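Local coordinates for HEPN domain-containing protein (Sulfolobus tokodaii, PDB 1WOL) that is of unknown function but belongs to the HEPN family, whose helical-bundle domains are in many relatives linked to nucleotide or RNA chemistry, at residues S34-L46 against K53-P65. Numbering follows the deposited sequence.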
# COMPACT_ATOMS: atom_id res chain seq x y z
N SER A 34 -0.62 -0.76 5.24
CA SER A 34 -1.51 -0.59 4.04
C SER A 34 -0.66 -0.27 2.82
O SER A 34 -0.96 -0.78 1.72
CB SER A 34 -2.48 0.61 4.28
OG SER A 34 -3.33 0.21 5.37
N GLN A 35 0.39 0.57 2.94
CA GLN A 35 1.23 0.78 1.80
C GLN A 35 1.96 -0.47 1.39
O GLN A 35 1.99 -0.76 0.21
CB GLN A 35 2.22 1.90 2.06
CG GLN A 35 3.07 1.98 0.79
CD GLN A 35 4.42 2.29 0.88
OE1 GLN A 35 4.69 3.31 1.44
NE2 GLN A 35 5.37 1.49 0.15
N GLN A 36 2.39 -1.32 2.36
CA GLN A 36 3.01 -2.58 2.03
C GLN A 36 2.07 -3.47 1.31
O GLN A 36 2.47 -4.14 0.34
CB GLN A 36 3.52 -3.31 3.26
CG GLN A 36 4.65 -2.52 3.92
CD GLN A 36 5.94 -2.76 3.10
OE1 GLN A 36 6.64 -1.76 2.79
NE2 GLN A 36 6.21 -3.97 2.73
N CYS A 37 0.77 -3.55 1.74
CA CYS A 37 -0.23 -4.31 1.08
C CYS A 37 -0.32 -3.92 -0.42
O CYS A 37 -0.28 -4.83 -1.26
CB CYS A 37 -1.57 -4.10 1.84
SG CYS A 37 -2.97 -4.87 0.85
N ALA A 38 -0.49 -2.64 -0.65
CA ALA A 38 -0.69 -2.18 -2.05
C ALA A 38 0.53 -2.48 -2.89
O ALA A 38 0.39 -2.96 -4.04
CB ALA A 38 -1.05 -0.68 -2.02
N GLU A 39 1.72 -2.16 -2.30
CA GLU A 39 2.98 -2.40 -3.06
C GLU A 39 3.11 -3.91 -3.41
O GLU A 39 3.44 -4.25 -4.56
CB GLU A 39 4.21 -1.92 -2.22
CG GLU A 39 5.52 -2.08 -3.14
CD GLU A 39 6.81 -1.97 -2.38
OE1 GLU A 39 6.86 -1.41 -1.25
OE2 GLU A 39 7.82 -2.45 -2.98
N LYS A 40 2.89 -4.84 -2.51
CA LYS A 40 3.00 -6.25 -2.80
C LYS A 40 1.98 -6.69 -3.84
O LYS A 40 2.28 -7.49 -4.74
CB LYS A 40 2.93 -7.07 -1.52
CG LYS A 40 4.24 -7.10 -0.58
CD LYS A 40 5.32 -6.05 -0.61
CE LYS A 40 6.46 -6.44 0.30
NZ LYS A 40 7.43 -5.42 0.06
N ALA A 41 0.74 -6.23 -3.72
CA ALA A 41 -0.28 -6.57 -4.73
C ALA A 41 0.10 -6.09 -6.12
O ALA A 41 -0.05 -6.91 -7.00
CB ALA A 41 -1.58 -5.86 -4.29
N VAL A 42 0.59 -4.88 -6.24
CA VAL A 42 0.96 -4.32 -7.58
C VAL A 42 2.17 -5.08 -8.05
O VAL A 42 2.18 -5.45 -9.23
CB VAL A 42 1.13 -2.86 -7.49
CG1 VAL A 42 1.70 -2.33 -8.80
CG2 VAL A 42 -0.29 -2.25 -7.29
N LYS A 43 3.08 -5.49 -7.15
CA LYS A 43 4.21 -6.30 -7.75
C LYS A 43 3.75 -7.69 -8.20
O LYS A 43 4.35 -8.31 -9.21
CB LYS A 43 5.35 -6.40 -6.65
CG LYS A 43 6.20 -5.18 -6.74
CD LYS A 43 7.23 -4.97 -5.71
CE LYS A 43 8.20 -3.84 -6.09
NZ LYS A 43 8.92 -3.39 -4.80
N GLY A 44 2.75 -8.23 -7.55
CA GLY A 44 2.13 -9.47 -7.91
C GLY A 44 1.52 -9.32 -9.33
O GLY A 44 1.61 -10.19 -10.16
N LEU A 45 0.79 -8.21 -9.49
CA LEU A 45 0.17 -7.97 -10.83
C LEU A 45 1.24 -7.83 -11.91
O LEU A 45 1.09 -8.38 -13.03
CB LEU A 45 -0.63 -6.67 -10.79
CG LEU A 45 -1.29 -6.23 -12.13
CD1 LEU A 45 -2.32 -7.21 -12.47
CD2 LEU A 45 -1.76 -4.77 -11.95
N LEU A 46 2.27 -7.09 -11.62
CA LEU A 46 3.37 -6.85 -12.68
C LEU A 46 3.98 -8.18 -13.02
O LEU A 46 4.32 -8.44 -14.23
CB LEU A 46 4.39 -5.96 -12.12
CG LEU A 46 4.24 -4.50 -12.51
CD1 LEU A 46 2.78 -4.14 -12.56
CD2 LEU A 46 5.14 -3.64 -11.61
N LYS A 53 9.05 -3.76 -13.59
CA LYS A 53 9.48 -2.40 -13.32
C LYS A 53 9.98 -2.46 -11.88
O LYS A 53 9.71 -3.44 -11.15
CB LYS A 53 8.32 -1.40 -13.39
CG LYS A 53 7.23 -1.77 -14.37
CD LYS A 53 6.07 -0.80 -14.28
CE LYS A 53 6.35 0.55 -14.93
NZ LYS A 53 5.08 1.34 -15.01
N ARG A 54 10.70 -1.43 -11.46
CA ARG A 54 11.22 -1.41 -10.10
C ARG A 54 11.12 -0.05 -9.40
O ARG A 54 10.87 0.97 -10.04
CB ARG A 54 12.66 -1.94 -10.09
CG ARG A 54 12.73 -3.34 -10.67
CD ARG A 54 13.57 -4.22 -9.78
NE ARG A 54 13.11 -4.14 -8.39
CZ ARG A 54 13.69 -4.80 -7.38
NH1 ARG A 54 14.73 -5.59 -7.64
NH2 ARG A 54 13.24 -4.66 -6.14
N GLY A 55 11.32 -0.09 -8.08
CA GLY A 55 11.22 1.09 -7.24
C GLY A 55 10.17 0.70 -6.20
O GLY A 55 9.64 -0.43 -6.22
N HIS A 56 9.89 1.57 -5.26
CA HIS A 56 8.86 1.24 -4.26
C HIS A 56 7.71 2.22 -4.36
O HIS A 56 6.83 2.26 -3.50
CB HIS A 56 9.44 1.27 -2.86
CG HIS A 56 10.35 0.12 -2.56
ND1 HIS A 56 11.72 0.27 -2.38
CD2 HIS A 56 10.10 -1.20 -2.47
CE1 HIS A 56 12.26 -0.92 -2.20
NE2 HIS A 56 11.31 -1.83 -2.26
N SER A 57 7.71 3.03 -5.39
CA SER A 57 6.60 3.96 -5.56
C SER A 57 5.49 3.15 -6.19
O SER A 57 5.68 2.57 -7.27
CB SER A 57 6.99 5.05 -6.51
OG SER A 57 5.79 5.67 -6.94
N ILE A 58 4.29 3.05 -5.56
CA ILE A 58 3.27 2.26 -6.16
C ILE A 58 2.78 2.92 -7.45
O ILE A 58 2.46 2.28 -8.42
CB ILE A 58 2.12 2.12 -5.18
CG1 ILE A 58 2.59 1.39 -3.97
CG2 ILE A 58 0.97 1.34 -5.85
CD1 ILE A 58 1.81 1.84 -2.66
N SER A 59 2.74 4.24 -7.43
CA SER A 59 2.33 4.98 -8.57
C SER A 59 3.24 4.81 -9.81
O SER A 59 2.79 4.82 -10.92
CB SER A 59 2.28 6.46 -8.22
OG SER A 59 1.73 7.16 -9.32
N HIS A 60 4.54 4.65 -9.59
CA HIS A 60 5.42 4.53 -10.74
C HIS A 60 5.34 3.16 -11.25
O HIS A 60 5.61 2.97 -12.40
CB HIS A 60 6.89 4.86 -10.37
CG HIS A 60 7.13 6.31 -10.01
ND1 HIS A 60 6.52 7.36 -10.68
CD2 HIS A 60 8.04 6.87 -9.17
CE1 HIS A 60 7.06 8.51 -10.28
NE2 HIS A 60 7.98 8.24 -9.36
N LEU A 61 4.89 2.19 -10.43
CA LEU A 61 4.77 0.82 -10.86
C LEU A 61 3.56 0.59 -11.78
O LEU A 61 3.52 -0.32 -12.57
CB LEU A 61 4.64 -0.13 -9.66
CG LEU A 61 5.81 -0.44 -8.70
CD1 LEU A 61 5.31 -1.34 -7.54
CD2 LEU A 61 6.88 -1.18 -9.51
N LEU A 62 2.54 1.42 -11.64
CA LEU A 62 1.37 1.26 -12.48
C LEU A 62 1.53 1.91 -13.86
O LEU A 62 2.28 2.91 -13.99
CB LEU A 62 0.21 1.96 -11.79
CG LEU A 62 0.01 1.48 -10.36
CD1 LEU A 62 -0.93 2.46 -9.72
CD2 LEU A 62 -0.62 0.13 -10.38
N THR A 63 0.75 1.39 -14.79
CA THR A 63 0.67 1.88 -16.16
C THR A 63 -0.83 2.14 -16.51
O THR A 63 -1.59 1.23 -16.64
CB THR A 63 1.23 0.86 -17.09
OG1 THR A 63 2.60 0.58 -16.74
CG2 THR A 63 1.14 1.39 -18.55
N ASN A 64 -1.18 3.39 -16.63
CA ASN A 64 -2.54 3.77 -17.02
C ASN A 64 -3.63 3.14 -16.17
O ASN A 64 -4.58 2.55 -16.65
CB ASN A 64 -2.75 3.45 -18.49
CG ASN A 64 -1.78 4.25 -19.39
OD1 ASN A 64 -1.35 5.39 -19.04
ND2 ASN A 64 -1.43 3.68 -20.54
N PRO A 65 -3.41 3.16 -14.87
CA PRO A 65 -4.48 2.57 -14.03
C PRO A 65 -5.73 3.52 -13.97
O PRO A 65 -5.67 4.73 -14.29
CB PRO A 65 -3.78 2.51 -12.66
CG PRO A 65 -2.97 3.80 -12.64
CD PRO A 65 -2.36 3.81 -14.09
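The side chain of Ile-58 sits as a knob in a hole on helix 27-48 formed by Gln-35, Ala-38, Glu-39 and Val-42. This packs the short helix 58-61 against a long helix of the all-helical HEPN fold. The CD1 tip of Ile-58 lies 3.7 Å from CG of Gln-35 and also meets the methyl of Ala-38. Its CG1 rests on the backbone at CA of Glu-39. With CG2 anti to the backbone N, that branch of Ile-58 turns to Val-42 CG2. The other Val-42 methyl, CG1, touches both Leu-61 CB and Leu-62 CD2, the latter 3.7 Å away. One turn on, Leu-46 CD2 touches both Leu-61 CD2 and CG of Lys-53. Leu-61 CD1 lies beside CG of Lys-43, at 4.0 Å.

At the polar margin, the extended chain of Lys-43 carries NZ to Gly-55 O in a weak hydrogen bond of 3.4 Å. NZ is also modelled in a salt bridge with Glu-39 OE2, but OE2 is too close to a neighbour, so the exact geometry is doubtful. Replacing Glu-39 by the short alanine is likely to leave the Lys-43 ammonium without its carboxylate mate, held across the contact only by the weak bond to Gly-55 O.

Farther out, helix 67-77 packs on Ala-38, Ile-58 and Leu-62, and Ile-113 of helix 100-120 on Val-42. Asp-77 accepts hydrogen bonds from the backbone N atoms of Ile-58 and Ser-59, tying the start of the short helix to the end of helix 67-77. Ser-57 is the N-cap: its OG accepts from His-60 N at 3.1 Å. At the last turn, Lys-53, though poorly ordered, brings NZ to His-60 O at 3.1 Å, the donor tilted 17° from the carbonyl plane, and also bonds Thr-63 OG1.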